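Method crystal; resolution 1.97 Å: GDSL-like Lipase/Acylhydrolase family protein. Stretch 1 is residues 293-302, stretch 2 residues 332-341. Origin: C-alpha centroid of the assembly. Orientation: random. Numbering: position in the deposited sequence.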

# COMPACT_ATOMS: atom_id res chain seq x y z
N ASN A 293 -12.76 7.92 22.87
CA ASN A 293 -13.58 7.15 23.80
C ASN A 293 -14.98 7.02 23.20
O ASN A 293 -15.49 7.96 22.60
CB ASN A 293 -13.59 7.82 25.17
CG ASN A 293 -14.95 8.28 25.58
OD1 ASN A 293 -15.69 7.55 26.23
ND2 ASN A 293 -15.30 9.51 25.21
N THR A 294 -15.58 5.85 23.35
CA THR A 294 -16.80 5.53 22.61
C THR A 294 -18.09 5.87 23.33
O THR A 294 -19.18 5.49 22.89
CB THR A 294 -16.82 4.04 22.20
OG1 THR A 294 -16.91 3.21 23.38
CG2 THR A 294 -15.54 3.69 21.45
N LEU A 295 -17.99 6.61 24.44
CA LEU A 295 -19.15 6.91 25.26
C LEU A 295 -20.04 8.01 24.69
O LEU A 295 -19.56 9.06 24.27
CB LEU A 295 -18.72 7.32 26.67
CG LEU A 295 -18.28 6.24 27.66
CD1 LEU A 295 -17.72 6.89 28.92
CD2 LEU A 295 -19.45 5.32 28.01
N GLY A 296 -21.35 7.75 24.69
CA GLY A 296 -22.34 8.81 24.58
C GLY A 296 -22.73 9.30 23.20
O GLY A 296 -22.47 10.46 22.87
N VAL A 297 -23.35 8.44 22.41
CA VAL A 297 -23.98 8.83 21.14
C VAL A 297 -23.03 9.32 20.04
O VAL A 297 -23.16 8.93 18.88
CB VAL A 297 -25.10 9.88 21.36
CG1 VAL A 297 -25.52 10.53 20.04
CG2 VAL A 297 -26.30 9.25 22.05
N CYS A 298 -22.07 10.16 20.41
CA CYS A 298 -21.22 10.82 19.42
C CYS A 298 -19.74 10.69 19.70
O CYS A 298 -19.02 9.97 18.99
CB CYS A 298 -21.54 12.31 19.38
SG CYS A 298 -22.56 12.75 18.00
N GLY A 299 -19.30 11.44 20.71
CA GLY A 299 -17.89 11.59 21.04
C GLY A 299 -17.27 10.34 21.60
O GLY A 299 -17.92 9.29 21.67
N THR A 300 -16.00 10.43 21.98
CA THR A 300 -15.25 11.68 21.87
C THR A 300 -14.11 11.56 20.85
O THR A 300 -13.33 10.60 20.87
CB THR A 300 -14.66 12.09 23.23
OG1 THR A 300 -15.72 12.21 24.18
CG2 THR A 300 -13.96 13.42 23.11
N ARG A 301 -14.02 12.54 19.96
CA ARG A 301 -12.97 12.57 18.95
C ARG A 301 -11.66 12.93 19.62
O ARG A 301 -11.65 13.70 20.57
CB ARG A 301 -13.32 13.60 17.86
CG ARG A 301 -14.44 13.14 16.92
CD ARG A 301 -15.07 14.30 16.18
NE ARG A 301 -14.13 14.97 15.28
CZ ARG A 301 -13.83 14.54 14.06
NH1 ARG A 301 -14.39 13.42 13.58
NH2 ARG A 301 -12.96 15.21 13.31
N PRO A 302 -10.54 12.37 19.13
CA PRO A 302 -9.25 12.86 19.64
C PRO A 302 -9.12 14.34 19.32
O PRO A 302 -9.62 14.79 18.29
CB PRO A 302 -8.22 12.05 18.85
CG PRO A 302 -8.98 10.89 18.29
CD PRO A 302 -10.36 11.39 18.05
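Stretch 2, residues 332-341: GICSMKNWLN

A disulfide fixes stretch 2 to stretch 1: Cys298 SG and Cys334 SG lie 2.0 Å apart, with a chi3 of -96°, close to the right-angled torsion that such a bond prefers. The bridged residues are also the closest pair of CA atoms across the stretches, Cys298 CA to Cys334 CA 5.0 Å. The two half-cystines reach the bond differently. Cys334 has a regular t rotamer (chi1 -174°), whereas chi1 of Cys298 is -102°, between wells, and its CA-to-CB bond points away overall although CB still touches stretch 2. No direct hydrogen bond crosses the interface, so the covalent link is joined by van der Waals packing and one water, over a buried area of 431 Å² summed over both sides.

Stretch 1 has no regular helix or strand. Asn293 and Thr300 are joined by a short backbone hydrogen bond from Thr300 N to Asn293 O (2.6 Å) and a weak one from Asn293 N to Thr300 O (3.4 Å), which close a loop that includes Cys298; the peptide bond before Thr300 is cis. Stretch 2 begins as loop, with Cys334 at phi/psi 62/43, and becomes helical from Met336 to Asn341. The bonds Leu340 N to Met336 O and Asn341 N to Lys337 O, both 2.8 Å, give the i to i+4 pattern of an alpha helix.

Direction can be read from the order of contacts. Ile333 sits by Arg301, Cys334 by Cys298, Lys337 by Val297 and Thr294, and Leu340 by Thr294, so advancing along stretch 2 leads broadly back along stretch 1. Lys337 and Leu340, three residues apart and thus nearly one helical turn, both point toward the loop. Lys337 has the largest covered area of any residue here, 91 Å², and it packs through its aliphatic portion: CD is 3.4 Å from Val297 O, and CG is 3.9 Å from Thr294 O. One turn on, Leu340 CD1 meets Thr294 CG2 at 3.6 Å, a methyl-to-methyl contact.

Before the helix, Ile333 CB points sideways, but the extended t,t side chain brings its end nearer. Ile333 CG1 lies 4.0 Å from Arg301 CD and over one face of the guanidinium, whose nitrogens are hydrogen-bonded elsewhere in the structure.

Water 1 supplies the polar bridge, donating to Cys298 O at 2.7 Å and accepting from Lys337 N at 2.9 Å. Lys337 N lies in the first turn, where no i to i+4 partner within the helix is available, so the water connects the helix start to the loop beside the disulfide.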

# COMPACT_ATOMS: atom_id res chain seq x y z
N GLY A 332 -19.89 11.32 7.65
CA GLY A 332 -19.45 12.58 8.21
C GLY A 332 -19.15 12.49 9.69
O GLY A 332 -18.97 11.40 10.22
N ILE A 333 -19.11 13.64 10.36
CA ILE A 333 -18.80 13.69 11.79
C ILE A 333 -19.87 12.93 12.57
O ILE A 333 -21.01 12.82 12.11
CB ILE A 333 -18.70 15.15 12.29
CG1 ILE A 333 -18.04 15.23 13.67
CG2 ILE A 333 -20.07 15.84 12.24
CD1 ILE A 333 -17.93 16.66 14.22
N CYS A 334 -19.50 12.37 13.71
CA CYS A 334 -20.42 11.61 14.56
C CYS A 334 -20.98 10.38 13.83
O CYS A 334 -22.17 10.09 13.90
CB CYS A 334 -21.56 12.52 15.06
SG CYS A 334 -22.69 11.74 16.25
N SER A 335 -20.11 9.66 13.13
CA SER A 335 -20.55 8.46 12.42
C SER A 335 -19.91 7.19 12.98
O SER A 335 -20.45 6.11 12.83
CB SER A 335 -20.25 8.58 10.94
OG SER A 335 -18.85 8.70 10.74
N MET A 336 -18.75 7.32 13.62
CA MET A 336 -18.02 6.14 14.08
C MET A 336 -18.78 5.34 15.12
O MET A 336 -18.77 4.10 15.08
CB MET A 336 -16.60 6.48 14.57
CG MET A 336 -15.88 5.33 15.30
SD MET A 336 -15.71 3.82 14.30
CE MET A 336 -14.08 4.02 13.57
N LYS A 337 -19.45 6.02 16.05
CA LYS A 337 -20.19 5.28 17.08
C LYS A 337 -21.30 4.45 16.45
O LYS A 337 -21.54 3.31 16.84
CB LYS A 337 -20.73 6.18 18.19
CG LYS A 337 -21.08 5.41 19.47
CD LYS A 337 -22.44 5.82 20.02
CE LYS A 337 -23.02 4.81 21.01
NZ LYS A 337 -24.48 5.07 21.33
N ASN A 338 -21.97 5.01 15.45
CA ASN A 338 -23.00 4.28 14.74
C ASN A 338 -22.42 3.05 14.03
O ASN A 338 -22.98 1.96 14.09
CB ASN A 338 -23.70 5.18 13.73
CG ASN A 338 -25.04 4.64 13.29
OD1 ASN A 338 -25.77 4.04 14.09
ND2 ASN A 338 -25.38 4.82 12.02
N TRP A 339 -21.28 3.24 13.37
CA TRP A 339 -20.58 2.14 12.70
C TRP A 339 -20.23 1.03 13.68
O TRP A 339 -20.39 -0.16 13.39
CB TRP A 339 -19.32 2.64 11.98
CG TRP A 339 -19.60 3.12 10.58
CD1 TRP A 339 -20.49 4.09 10.21
CD2 TRP A 339 -18.97 2.68 9.36
NE1 TRP A 339 -20.46 4.27 8.85
CE2 TRP A 339 -19.54 3.41 8.31
CE3 TRP A 339 -17.97 1.74 9.07
CZ2 TRP A 339 -19.15 3.24 6.98
CZ3 TRP A 339 -17.59 1.56 7.76
CH2 TRP A 339 -18.18 2.30 6.72
N LEU A 340 -19.76 1.45 14.85
CA LEU A 340 -19.39 0.54 15.92
C LEU A 340 -20.63 -0.24 16.39
O LEU A 340 -20.59 -1.46 16.52
CB LEU A 340 -18.82 1.36 17.08
CG LEU A 340 -18.09 0.73 18.26
CD1 LEU A 340 -17.22 1.79 18.92
CD2 LEU A 340 -19.05 0.13 19.28
N ASN A 341 -21.72 0.48 16.63
CA ASN A 341 -22.93 -0.17 17.12
C ASN A 341 -23.44 -1.22 16.15
O ASN A 341 -24.08 -2.19 16.56
CB ASN A 341 -24.02 0.85 17.42
CG ASN A 341 -23.70 1.72 18.62
OD1 ASN A 341 -24.08 2.89 18.67
ND2 ASN A 341 -23.00 1.15 19.60
O HOH W 1 -19.21 8.85 16.49